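Local coordinates for protein glycosyl hydrolase (Aspergillus fumigatus, PDB 2X8R) that belongs to glycoside hydrolase family 25 and probably cleaves the beta-1,4 bonds between N-acetylmuramic acid and N-acetylglucosamine in bacterial peptidoglycan, at residues 38-43 with 79-84; 60-65 with 120-125; 125-128 with 132-135. All coordinates share one frame; numbering follows the deposited sequence.

Contact 1 of 3, residues 38-43 with 79-84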
ATOM      1  N   THR A  38      -9.201 -15.314  -0.504  1.00 10.87           N
ATOM      2  CA  THR A  38     -10.642 -15.247  -0.719  1.00 11.69           C
ATOM      3  C   THR A  38     -11.364 -14.056  -0.090  1.00 12.04           C
ATOM      4  O   THR A  38     -12.563 -13.903  -0.306  1.00 14.57           O
ATOM      5  CB  THR A  38     -11.358 -16.538  -0.259  1.00 13.53           C
ATOM      6  OG1 THR A  38     -11.245 -16.675   1.154  1.00 16.34           O
ATOM      7  CG2 THR A  38     -10.758 -17.720  -0.972  1.00 14.80           C
ATOM      8  N   TYR A  39     -10.677 -13.258   0.731  1.00 10.60           N
ATOM      9  CA  TYR A  39     -11.378 -12.212   1.446  1.00  9.71           C
ATOM     10  C   TYR A  39     -11.457 -10.944   0.581  1.00 10.03           C
ATOM     11  O   TYR A  39     -10.411 -10.409   0.184  1.00  7.54           O
ATOM     12  CB  TYR A  39     -10.644 -11.977   2.785  1.00  9.77           C
ATOM     13  CG  TYR A  39     -11.224 -10.883   3.640  1.00 12.81           C
ATOM     14  CD1 TYR A  39     -11.052  -9.525   3.291  1.00 12.39           C
ATOM     15  CD2 TYR A  39     -11.914 -11.187   4.816  1.00 13.20           C
ATOM     16  CE1 TYR A  39     -11.627  -8.510   4.061  1.00 12.55           C
ATOM     17  CE2 TYR A  39     -12.452 -10.164   5.619  1.00 13.23           C
ATOM     18  CZ  TYR A  39     -12.292  -8.851   5.233  1.00 13.11           C
ATOM     19  OH  TYR A  39     -12.819  -7.871   6.036  1.00 14.29           O
ATOM     20  N   LYS A  40     -12.680 -10.447   0.319  1.00  9.76           N
ATOM     21  CA  LYS A  40     -12.882  -9.178  -0.422  1.00 10.78           C
ATOM     22  C   LYS A  40     -13.356  -8.191   0.621  1.00 10.42           C
ATOM     23  O   LYS A  40     -14.355  -8.469   1.319  1.00 11.27           O
ATOM     24  CB  LYS A  40     -13.945  -9.299  -1.555  1.00 12.75           C
ATOM     25  CG  LYS A  40     -13.493 -10.249  -2.694  1.00 16.20           C
ATOM     26  CD  LYS A  40     -14.593 -10.537  -3.753  1.00 18.25           C
ATOM     27  CE  LYS A  40     -14.230 -11.794  -4.591  1.00 19.95           C
ATOM     28  NZ  LYS A  40     -14.879 -11.818  -5.945  1.00 23.61           N
ATOM     29  N   ASP A  41     -12.649  -7.060   0.775  1.00  9.24           N
ATOM     30  CA  ASP A  41     -13.113  -6.029   1.708  1.00  9.20           C
ATOM     31  C   ASP A  41     -14.450  -5.468   1.167  1.00  9.20           C
ATOM     32  O   ASP A  41     -14.541  -4.949   0.030  1.00  8.05           O
ATOM     33  CB  ASP A  41     -12.068  -4.924   1.863  1.00  9.04           C
ATOM     34  CG  ASP A  41     -12.488  -3.881   2.892  1.00  8.69           C
ATOM     35  OD1 ASP A  41     -13.560  -3.303   2.703  1.00  8.14           O
ATOM     36  OD2 ASP A  41     -11.741  -3.679   3.879  1.00 10.21           O
ATOM     37  N   THR A  42     -15.505  -5.614   1.964  1.00  8.83           N
ATOM     38  CA  THR A  42     -16.856  -5.331   1.476  1.00  8.68           C
ATOM     39  C   THR A  42     -17.234  -3.856   1.408  1.00  8.11           C
ATOM     40  O   THR A  42     -18.326  -3.524   0.889  1.00  8.41           O
ATOM     41  CB  THR A  42     -17.923  -6.065   2.335  1.00  9.01           C
ATOM     42  OG1 THR A  42     -17.701  -5.797   3.729  1.00 10.41           O
ATOM     43  CG2 THR A  42     -17.811  -7.599   2.104  1.00  9.34           C
ATOM     44  N   VAL A  43     -16.368  -3.001   1.926  1.00  8.35           N
ATOM     45  CA  VAL A  43     -16.564  -1.544   1.841  1.00  8.39           C
ATOM     46  C   VAL A  43     -15.710  -0.961   0.748  1.00  7.88           C
ATOM     47  O   VAL A  43     -15.934   0.170   0.366  1.00  7.80           O
ATOM     48  CB  VAL A  43     -16.288  -0.812   3.187  1.00  8.15           C
ATOM     49  CG1 VAL A  43     -16.800   0.612   3.113  1.00  8.33           C
ATOM     50  CG2 VAL A  43     -16.998  -1.551   4.314  1.00  8.22           C
ATOM     51  N   LEU A  79      -5.716  -8.211  -8.164  1.00  7.36           N
ATOM     52  CA  LEU A  79      -5.942  -7.601  -9.485  1.00  8.47           C
ATOM     53  C   LEU A  79      -7.367  -7.725 -10.005  1.00  9.75           C
ATOM     54  O   LEU A  79      -7.846  -6.828 -10.730  1.00 11.42           O
ATOM     55  CB  LEU A  79      -4.983  -8.203 -10.521  1.00  8.46           C
ATOM     56  CG  LEU A  79      -3.556  -7.696 -10.327  1.00  9.40           C
ATOM     57  CD1 LEU A  79      -2.584  -8.632 -10.977  1.00  9.48           C
ATOM     58  CD2 LEU A  79      -3.476  -6.306 -10.943  1.00  9.21           C
ATOM     59  N   LYS A  80      -8.039  -8.809  -9.630  1.00  9.50           N
ATOM     60  CA  LYS A  80      -9.426  -9.026 -10.097  1.00 11.03           C
ATOM     61  C   LYS A  80     -10.457  -8.317  -9.206  1.00 10.62           C
ATOM     62  O   LYS A  80     -11.663  -8.354  -9.487  1.00 11.76           O
ATOM     63  CB  LYS A  80      -9.722 -10.514 -10.072  1.00 11.75           C
ATOM     64  CG  LYS A  80      -9.082 -11.295 -11.201  1.00 14.05           C
ATOM     65  CD  LYS A  80      -9.350 -12.764 -10.914  1.00 16.48           C
ATOM     66  CE  LYS A  80      -8.756 -13.688 -11.951  1.00 21.34           C
ATOM     67  NZ  LYS A  80      -7.239 -13.690 -11.873  1.00 25.66           N
ATOM     68  N   ASN A  81     -10.007  -7.706  -8.106  1.00  9.05           N
ATOM     69  CA  ASN A  81     -10.945  -7.276  -7.090  1.00  9.25           C
ATOM     70  C   ASN A  81     -10.577  -5.890  -6.574  1.00  9.26           C
ATOM     71  O   ASN A  81     -10.814  -5.590  -5.433  1.00  9.81           O
ATOM     72  CB  ASN A  81     -11.033  -8.309  -5.962  1.00  9.23           C
ATOM     73  CG  ASN A  81     -11.778  -9.559  -6.381  1.00 10.14           C
ATOM     74  OD1 ASN A  81     -13.015  -9.523  -6.518  1.00 11.88           O
ATOM     75  ND2 ASN A  81     -11.052 -10.633  -6.693  1.00  9.87           N
ATOM     76  N   GLY A  82     -10.000  -5.052  -7.422  1.00  9.03           N
ATOM     77  CA  GLY A  82      -9.831  -3.647  -6.993  1.00 10.37           C
ATOM     78  C   GLY A  82      -8.406  -3.158  -7.056  1.00 10.63           C
ATOM     79  O   GLY A  82      -8.130  -1.948  -6.943  1.00 13.00           O
ATOM     80  N   GLY A  83      -7.491  -4.107  -7.223  1.00  9.33           N
ATOM     81  CA  GLY A  83      -6.071  -3.819  -7.254  1.00  9.00           C
ATOM     82  C   GLY A  83      -5.548  -3.415  -8.626  1.00  9.75           C
ATOM     83  O   GLY A  83      -4.373  -3.135  -8.741  1.00 11.10           O
ATOM     84  N   GLY A  84      -6.429  -3.330  -9.641  1.00  8.88           N
ATOM     85  CA  GLY A  84      -6.001  -2.943 -11.014  1.00  9.87           C
ATOM     86  C   GLY A  84      -5.392  -1.547 -11.128  1.00  9.63           C
ATOM     87  O   GLY A  84      -5.561  -0.711 -10.231  1.00  8.87           O
TER
HETATM   88  O   HOH W   1     -12.153 -13.132  -7.508  1.00 15.47           O
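Lys-40 and Asn-81 meet with their side chains crossing at about a right angle. The lysine chain runs extended beyond CG and passes across the carboxamide oxygen. Lys-40 NZ donates a hydrogen bond of 3.0 Å to Asn-81 OD1. The donor comes in at a C=O...N angle of 125° and is tilted 27° from the carbonyl plane. The methylenes lie against the same oxygen, with Lys-40 CE 3.2 Å and Lys-40 CD 3.3 Å from Asn-81 OD1. In Asn-81, CG stands anti to the carbonyl carbon (chi1 -73°). The side chain leaves the backbone on the side of strand 39-40, and OD1 meets the lysine. Its ND2 gives one hydrogen bond back to Phe-77 O in helix 71-79. Asn-81 ND2 gives another, of 2.8 Å, to a water. That water also receives a weak bond from Lys-40 NZ. The contact thus joins the short strand 39-40, which pairs with strand 26-35, to the loop after helix 71-79. Next to the lysine, Asp-41 OD1 accepts from Val-43 N at 2.9 Å, a capping bond at the entry to helix 44-53. The Lys-40 to Asn-81 link sets a lysine, presumably charged, on a neutral amide at the surface, so it is probably of ion-dipole character.

Contact 2 of 3, residues 60-65 with 120-125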
ATOM      1  N   GLY A  60      -5.976   0.621  -4.753  1.00  7.19           N
ATOM      2  CA  GLY A  60      -6.337  -0.437  -3.795  1.00  6.67           C
ATOM      3  C   GLY A  60      -5.122  -0.951  -3.047  1.00  6.38           C
ATOM      4  O   GLY A  60      -3.975  -0.696  -3.460  1.00  5.76           O
ATOM      5  N   TYR A  61      -5.358  -1.660  -1.930  1.00  5.78           N
ATOM      6  CA  TYR A  61      -4.258  -2.400  -1.353  1.00  5.72           C
ATOM      7  C   TYR A  61      -4.691  -3.790  -0.951  1.00  5.64           C
ATOM      8  O   TYR A  61      -5.889  -4.018  -0.757  1.00  5.52           O
ATOM      9  CB  TYR A  61      -3.588  -1.623  -0.188  1.00  5.93           C
ATOM     10  CG  TYR A  61      -4.312  -1.551   1.165  1.00  6.46           C
ATOM     11  CD1 TYR A  61      -4.249  -2.602   2.063  1.00  6.54           C
ATOM     12  CD2 TYR A  61      -4.973  -0.372   1.570  1.00  6.20           C
ATOM     13  CE1 TYR A  61      -4.848  -2.500   3.345  1.00  6.43           C
ATOM     14  CE2 TYR A  61      -5.539  -0.263   2.845  1.00  6.39           C
ATOM     15  CZ  TYR A  61      -5.477  -1.322   3.718  1.00  6.80           C
ATOM     16  OH  TYR A  61      -6.064  -1.239   4.988  1.00  7.55           O
ATOM     17  N   HIS A  62      -3.708  -4.695  -0.894  1.00  5.63           N
ATOM     18  CA  HIS A  62      -3.902  -6.091  -0.568  1.00  5.50           C
ATOM     19  C   HIS A  62      -3.226  -6.412   0.778  1.00  6.23           C
ATOM     20  O   HIS A  62      -2.047  -6.120   0.958  1.00  5.27           O
ATOM     21  CB  HIS A  62      -3.276  -6.976  -1.680  1.00  5.22           C
ATOM     22  CG  HIS A  62      -3.382  -8.433  -1.368  1.00  5.26           C
ATOM     23  ND1 HIS A  62      -4.580  -9.111  -1.459  1.00  5.50           N
ATOM     24  CD2 HIS A  62      -2.481  -9.310  -0.861  1.00  4.93           C
ATOM     25  CE1 HIS A  62      -4.395 -10.364  -1.069  1.00  4.92           C
ATOM     26  NE2 HIS A  62      -3.140 -10.504  -0.693  1.00  5.25           N
ATOM     27  N   PHE A  63      -3.958  -7.023   1.715  1.00  6.25           N
ATOM     28  CA  PHE A  63      -3.284  -7.459   2.914  1.00  6.42           C
ATOM     29  C   PHE A  63      -2.730  -8.869   2.697  1.00  6.16           C
ATOM     30  O   PHE A  63      -3.489  -9.827   2.620  1.00  6.70           O
ATOM     31  CB  PHE A  63      -4.184  -7.432   4.138  1.00  7.07           C
ATOM     32  CG  PHE A  63      -3.409  -7.632   5.368  1.00  7.70           C
ATOM     33  CD1 PHE A  63      -3.177  -8.912   5.866  1.00  8.62           C
ATOM     34  CD2 PHE A  63      -2.782  -6.548   5.969  1.00  8.04           C
ATOM     35  CE1 PHE A  63      -2.367  -9.102   7.010  1.00  8.83           C
ATOM     36  CE2 PHE A  63      -1.960  -6.744   7.079  1.00  8.57           C
ATOM     37  CZ  PHE A  63      -1.782  -8.027   7.592  1.00  9.00           C
ATOM     38  N   ALA A  64      -1.425  -8.981   2.646  1.00  5.44           N
ATOM     39  CA  ALA A  64      -0.801 -10.235   2.396  1.00  6.15           C
ATOM     40  C   ALA A  64      -0.975 -11.231   3.517  1.00  6.25           C
ATOM     41  O   ALA A  64      -0.900 -10.871   4.627  1.00  6.16           O
ATOM     42  CB  ALA A  64       0.639 -10.043   2.164  1.00  5.53           C
ATOM     43  N   ARG A  65      -1.139 -12.501   3.161  1.00  7.64           N
ATOM     44  CA  ARG A  65      -1.073 -13.606   4.107  1.00  8.52           C
ATOM     45  C   ARG A  65      -0.218 -14.689   3.460  1.00  7.88           C
ATOM     46  O   ARG A  65      -0.743 -15.620   2.851  1.00  8.58           O
ATOM     47  CB  ARG A  65      -2.471 -14.142   4.414  1.00 10.24           C
ATOM     48  CG  ARG A  65      -3.288 -13.250   5.334  1.00 14.82           C
ATOM     49  CD  ARG A  65      -3.706 -13.992   6.593  1.00 22.69           C
ATOM     50  NE  ARG A  65      -5.139 -14.268   6.616  1.00 24.98           N
ATOM     51  CZ  ARG A  65      -5.694 -15.289   7.261  1.00 25.49           C
ATOM     52  NH1 ARG A  65      -4.934 -16.138   7.939  1.00 22.94           N
ATOM     53  NH2 ARG A  65      -7.007 -15.463   7.227  1.00 27.21           N
ATOM     54  N   HIS A 120       8.741 -11.275  -4.038  0.50  7.49           N
ATOM     55  CA  HIS A 120       9.096 -11.200  -5.453  0.50  7.77           C
ATOM     56  C   HIS A 120       7.979 -11.761  -6.349  0.50  8.04           C
ATOM     57  O   HIS A 120       7.594 -11.142  -7.359  0.50  8.15           O
ATOM     58  CB  HIS A 120      10.432 -11.902  -5.701  0.50  7.78           C
ATOM     59  CG  HIS A 120      11.624 -11.009  -5.544  0.50  7.68           C
ATOM     60  ND1 HIS A 120      12.668 -11.303  -4.700  0.50  8.11           N
ATOM     61  CD2 HIS A 120      11.951  -9.844  -6.150  0.50  7.31           C
ATOM     62  CE1 HIS A 120      13.593 -10.363  -4.799  0.50  7.56           C
ATOM     63  NE2 HIS A 120      13.176  -9.459  -5.665  0.50  7.16           N
ATOM     64  N   ASP A 121       7.422 -12.903  -5.964  1.00  8.39           N
ATOM     65  CA  ASP A 121       6.354 -13.494  -6.755  1.00  8.97           C
ATOM     66  C   ASP A 121       5.121 -12.557  -6.876  1.00  8.39           C
ATOM     67  O   ASP A 121       4.554 -12.431  -7.963  1.00  9.20           O
ATOM     68  CB  ASP A 121       5.955 -14.836  -6.193  1.00 10.85           C
ATOM     69  CG  ASP A 121       7.019 -15.943  -6.488  1.00 15.09           C
ATOM     70  OD1 ASP A 121       7.983 -15.652  -7.224  1.00 17.57           O
ATOM     71  OD2 ASP A 121       6.869 -17.100  -6.037  1.00 22.13           O
ATOM     72  N   PHE A 122       4.710 -11.964  -5.752  1.00  7.33           N
ATOM     73  CA  PHE A 122       3.623 -10.979  -5.778  1.00  6.74           C
ATOM     74  C   PHE A 122       3.947  -9.788  -6.691  1.00  7.57           C
ATOM     75  O   PHE A 122       3.159  -9.435  -7.586  1.00  6.22           O
ATOM     76  CB  PHE A 122       3.310 -10.457  -4.363  1.00  6.66           C
ATOM     77  CG  PHE A 122       2.064  -9.595  -4.317  1.00  6.67           C
ATOM     78  CD1 PHE A 122       2.092  -8.253  -4.729  1.00  7.28           C
ATOM     79  CD2 PHE A 122       0.844 -10.166  -3.916  1.00  7.12           C
ATOM     80  CE1 PHE A 122       0.923  -7.466  -4.699  1.00  7.06           C
ATOM     81  CE2 PHE A 122      -0.330  -9.405  -3.881  1.00  6.57           C
ATOM     82  CZ  PHE A 122      -0.286  -8.021  -4.309  1.00  6.91           C
ATOM     83  N   VAL A 123       5.089  -9.151  -6.454  1.00  7.81           N
ATOM     84  CA  VAL A 123       5.361  -7.913  -7.176  1.00  8.82           C
ATOM     85  C   VAL A 123       5.617  -8.158  -8.656  1.00  8.89           C
ATOM     86  O   VAL A 123       5.185  -7.376  -9.512  1.00  8.76           O
ATOM     87  CB  VAL A 123       6.462  -7.011  -6.504  1.00  9.77           C
ATOM     88  CG1 VAL A 123       6.174  -6.828  -5.028  1.00  9.78           C
ATOM     89  CG2 VAL A 123       7.872  -7.585  -6.719  1.00 11.54           C
ATOM     90  N   ASN A 124       6.246  -9.282  -8.977  1.00  9.07           N
ATOM     91  CA  ASN A 124       6.442  -9.583 -10.400  1.00 10.37           C
ATOM     92  C   ASN A 124       5.127  -9.844 -11.122  1.00 10.33           C
ATOM     93  O   ASN A 124       4.954  -9.402 -12.255  1.00  8.75           O
ATOM     94  CB  ASN A 124       7.370 -10.775 -10.529  1.00 12.14           C
ATOM     95  CG  ASN A 124       8.791 -10.421 -10.164  1.00 16.22           C
ATOM     96  OD1 ASN A 124       9.153  -9.245 -10.106  1.00 18.78           O
ATOM     97  ND2 ASN A 124       9.607 -11.427  -9.930  1.00 15.67           N
ATOM     98  N   GLU A 125       4.221 -10.600 -10.492  1.00  9.48           N
ATOM     99  CA  GLU A 125       2.900 -10.828 -11.083  1.00  9.11           C
ATOM    100  C   GLU A 125       2.173  -9.503 -11.301  1.00  9.04           C
ATOM    101  O   GLU A 125       1.534  -9.286 -12.361  1.00  8.06           O
ATOM    102  CB  GLU A 125       2.049 -11.834 -10.282  1.00 12.02           C
ATOM    103  CG  GLU A 125       0.637 -12.063 -10.877  1.00 13.01           C
ATOM    104  CD  GLU A 125       0.628 -12.770 -12.249  1.00 17.90           C
ATOM    105  OE1 GLU A 125       1.576 -13.484 -12.605  1.00 20.47           O
ATOM    106  OE2 GLU A 125      -0.358 -12.614 -12.971  1.00 23.17           O
TER
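In this TIM-barrel family, strand 57-63 and helix 112-130 pack here through one aromatic pair, His-62 and Phe-122. The nearest atoms are His-62 CD2 and Phe-122 CE2, 3.7 Å apart. The next approaches are Phe-122 CE2 to His-62 CG and Phe-122 CZ to His-62 CB, at 4.1 Å each. The two planes are only 25° from parallel. They are slid well apart, however, and the centroids of the His-62 and Phe-122 rings are 5.6 Å from each other. The rings therefore barely overlap, and the phenyl meets the imidazole through CE2, with CZ beside the histidine CB. Phe-122 CG points anti to its own N (chi1 -172°), which sends the ring from the helix toward the strand. Within the parallel part of the sheet, strand 57-63 lies between strands 26-35 and 95-97. The helix belongs to the outer layer and leads on to strand 135-138. Phe-122 also packs on Phe-78 of helix 71-79, so its ring sits where two helices meet the sheet. Both nitrogens of the buried imidazole are bonded elsewhere. His-62 ND1 pairs with Thr-34 OG1 of the adjoining strand. His-62 NE2 pairs with Gln-74 OE1 of helix 71-79, a second bond that fixes the rotation of the imidazole.

Contact 3 of 3, residues 125-128 with 132-135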
ATOM      1  N   GLU A 125       4.221 -10.600 -10.492  1.00  9.48           N
ATOM      2  CA  GLU A 125       2.900 -10.828 -11.083  1.00  9.11           C
ATOM      3  C   GLU A 125       2.173  -9.503 -11.301  1.00  9.04           C
ATOM      4  O   GLU A 125       1.534  -9.286 -12.361  1.00  8.06           O
ATOM      5  CB  GLU A 125       2.049 -11.834 -10.282  1.00 12.02           C
ATOM      6  CG  GLU A 125       0.637 -12.063 -10.877  1.00 13.01           C
ATOM      7  CD  GLU A 125       0.628 -12.770 -12.249  1.00 17.90           C
ATOM      8  OE1 GLU A 125       1.576 -13.484 -12.605  1.00 20.47           O
ATOM      9  OE2 GLU A 125      -0.358 -12.614 -12.971  1.00 23.17           O
ATOM     10  N   TYR A 126       2.264  -8.615 -10.300  1.00  7.33           N
ATOM     11  CA  TYR A 126       1.578  -7.341 -10.365  1.00  7.54           C
ATOM     12  C   TYR A 126       2.108  -6.536 -11.561  1.00  7.80           C
ATOM     13  O   TYR A 126       1.346  -5.976 -12.342  1.00  8.07           O
ATOM     14  CB  TYR A 126       1.670  -6.547  -9.052  1.00  6.64           C
ATOM     15  CG  TYR A 126       0.727  -5.383  -9.077  1.00  6.74           C
ATOM     16  CD1 TYR A 126      -0.604  -5.488  -8.602  1.00  6.44           C
ATOM     17  CD2 TYR A 126       1.139  -4.178  -9.634  1.00  6.55           C
ATOM     18  CE1 TYR A 126      -1.486  -4.381  -8.680  1.00  6.06           C
ATOM     19  CE2 TYR A 126       0.252  -3.082  -9.724  1.00  5.85           C
ATOM     20  CZ  TYR A 126      -1.043  -3.211  -9.240  1.00  5.63           C
ATOM     21  OH  TYR A 126      -1.930  -2.175  -9.352  1.00  5.61           O
ATOM     22  N   HIS A 127       3.426  -6.539 -11.713  1.00  8.46           N
ATOM     23  CA  HIS A 127       4.073  -5.794 -12.795  1.00  9.27           C
ATOM     24  C   HIS A 127       3.743  -6.407 -14.158  1.00 10.14           C
ATOM     25  O   HIS A 127       3.518  -5.678 -15.127  1.00  8.57           O
ATOM     26  CB  HIS A 127       5.583  -5.688 -12.523  1.00 12.02           C
ATOM     27  CG  HIS A 127       6.352  -5.053 -13.644  1.00 13.01           C
ATOM     28  ND1 HIS A 127       6.472  -3.688 -13.775  1.00 15.28           N
ATOM     29  CD2 HIS A 127       6.965  -5.592 -14.725  1.00 12.47           C
ATOM     30  CE1 HIS A 127       7.162  -3.406 -14.868  1.00 12.84           C
ATOM     31  NE2 HIS A 127       7.465  -4.543 -15.466  1.00 17.02           N
ATOM     32  N   HIS A 128       3.683  -7.745 -14.198  1.00 10.33           N
ATOM     33  CA  HIS A 128       3.362  -8.468 -15.448  1.00 11.13           C
ATOM     34  C   HIS A 128       1.985  -8.046 -15.941  1.00 10.34           C
ATOM     35  O   HIS A 128       1.788  -7.792 -17.143  1.00 10.02           O
ATOM     36  CB  HIS A 128       3.407  -9.999 -15.214  1.00 13.24           C
ATOM     37  CG  HIS A 128       3.244 -10.817 -16.457  1.00 16.76           C
ATOM     38  ND1 HIS A 128       4.310 -11.296 -17.200  1.00 20.09           N
ATOM     39  CD2 HIS A 128       2.121 -11.229 -17.107  1.00 16.53           C
ATOM     40  CE1 HIS A 128       3.851 -11.976 -18.242  1.00 15.49           C
ATOM     41  NE2 HIS A 128       2.529 -11.940 -18.213  1.00 19.46           N
ATOM     42  N   ARG A 132       3.135  -1.817 -14.050  1.00  8.64           N
ATOM     43  CA  ARG A 132       3.589  -1.026 -12.887  1.00  9.00           C
ATOM     44  C   ARG A 132       4.116  -1.929 -11.789  1.00  8.41           C
ATOM     45  O   ARG A 132       3.538  -3.018 -11.534  1.00  7.63           O
ATOM     46  CB  ARG A 132       2.424  -0.167 -12.351  1.00  8.96           C
ATOM     47  CG  ARG A 132       1.956   0.979 -13.320  1.00  8.73           C
ATOM     48  CD  ARG A 132       3.096   1.888 -13.797  1.00 10.43           C
ATOM     49  NE  ARG A 132       3.689   2.501 -12.625  1.00 10.87           N
ATOM     50  CZ  ARG A 132       3.185   3.529 -11.958  1.00  9.88           C
ATOM     51  NH1 ARG A 132       2.071   4.130 -12.371  1.00  9.05           N
ATOM     52  NH2 ARG A 132       3.790   3.926 -10.850  1.00 10.39           N
ATOM     53  N   TRP A 133       5.220  -1.486 -11.151  1.00  7.84           N
ATOM     54  CA  TRP A 133       5.643  -2.105  -9.903  1.00  8.86           C
ATOM     55  C   TRP A 133       4.657  -1.640  -8.835  1.00  7.75           C
ATOM     56  O   TRP A 133       4.386  -0.431  -8.721  1.00  9.56           O
ATOM     57  CB  TRP A 133       7.101  -1.711  -9.510  1.00 10.50           C
ATOM     58  CG  TRP A 133       8.062  -2.210 -10.536  1.00 11.25           C
ATOM     59  CD1 TRP A 133       8.691  -1.465 -11.493  1.00 11.30           C
ATOM     60  CD2 TRP A 133       8.412  -3.586 -10.795  1.00 11.53           C
ATOM     61  NE1 TRP A 133       9.433  -2.294 -12.323  1.00 13.44           N
ATOM     62  CE2 TRP A 133       9.272  -3.593 -11.919  1.00 13.13           C
ATOM     63  CE3 TRP A 133       8.055  -4.811 -10.209  1.00 12.09           C
ATOM     64  CZ2 TRP A 133       9.804  -4.769 -12.445  1.00 13.68           C
ATOM     65  CZ3 TRP A 133       8.593  -5.999 -10.752  1.00 13.34           C
ATOM     66  CH2 TRP A 133       9.466  -5.951 -11.834  1.00 14.31           C
ATOM     67  N   PRO A 134       4.149  -2.571  -8.008  1.00  7.15           N
ATOM     68  CA  PRO A 134       3.267  -2.128  -6.922  1.00  6.43           C
ATOM     69  C   PRO A 134       4.034  -1.399  -5.812  1.00  6.44           C
ATOM     70  O   PRO A 134       5.250  -1.600  -5.684  1.00  7.02           O
ATOM     71  CB  PRO A 134       2.720  -3.439  -6.351  1.00  5.91           C
ATOM     72  CG  PRO A 134       3.763  -4.474  -6.686  1.00  6.65           C
ATOM     73  CD  PRO A 134       4.421  -4.034  -7.969  1.00  6.54           C
ATOM     74  N   MET A 135       3.339  -0.598  -4.988  1.00  6.68           N
ATOM     75  CA  MET A 135       3.989  -0.024  -3.793  1.00  7.07           C
ATOM     76  C   MET A 135       4.116  -1.121  -2.732  1.00  7.57           C
ATOM     77  O   MET A 135       3.292  -2.064  -2.742  1.00  8.44           O
ATOM     78  CB  MET A 135       3.196   1.153  -3.247  1.00  7.32           C
ATOM     79  CG  MET A 135       2.771   2.051  -4.391  1.00  8.01           C
ATOM     80  SD  MET A 135       2.282   3.722  -3.828  1.00  9.45           S
ATOM     81  CE  MET A 135       0.729   3.281  -3.119  1.00  8.37           C
TER
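With chi1 at 175°, the His-127 side chain leaves the helix with CG anti to N, and its ring comes to lie against the indole of Trp-133. On the other segment, Trp-133 CG is anti to the carbonyl carbon (chi1 -63°), which folds the indole back over the imidazole. The two form an offset stack. The His-127 ring and the six-membered ring of Trp-133 have centroids 3.8 Å apart and planes at 10°. Within the stack the closest atoms are His-127 ND1 and Trp-133 CE2 at 3.4 Å. His-127 CB adds a CH-pi contact over the same indole face, 3.7 Å from the centroid of the six-membered ring. Pro-134 packs on Tyr-126. Pro-134 CB stands over one face of the phenol, 4.1 Å from its centroid, in a second CH-pi contact. Arg-132 O lies in the ring plane at the edge of Tyr-126, 3.3 Å from CD2. Arg-132 O also takes a CA-H...O contact from His-127 CA at 3.1 Å. Arg-132 NH2 bonds Leu-207 O. This is the connection from helix 112-130 to strand 135-138 of the barrel, where the chain folds back on the helix. Across the two segments, ring stacking, CH-pi contacts and a CA-H...O contact do the work; Thr-130 OG1 adds hydrogen bonds to Tyr-126 O and Arg-132 N.

Contacts 2 and 3 both use helix 112-130 and share Glu-125; their centres are about 8 Å apart. They touch where Val-123 CB meets Pro-134 CG at 3.7 Å and Asn-124 OD1 meets Trp-133 CZ3 at 3.4 Å. Contact 1 lies about 16 Å from contact 3, centre to centre. A probable hydrogen bond of 2.7 Å between Gly-83 O and Tyr-126 OH joins them, as does Leu-79 packing on Tyr-126. Contacts 1 and 2 do not touch, although their nearest atoms are about 4 Å apart. Asp-97 and Glu-99 fit the family's DXE motif, which probably carries the catalytic acids. Contact 2 adjoins it: His-62 makes a backbone bond to Asp-97, and Phe-63 touches both acids. No substrate is bound.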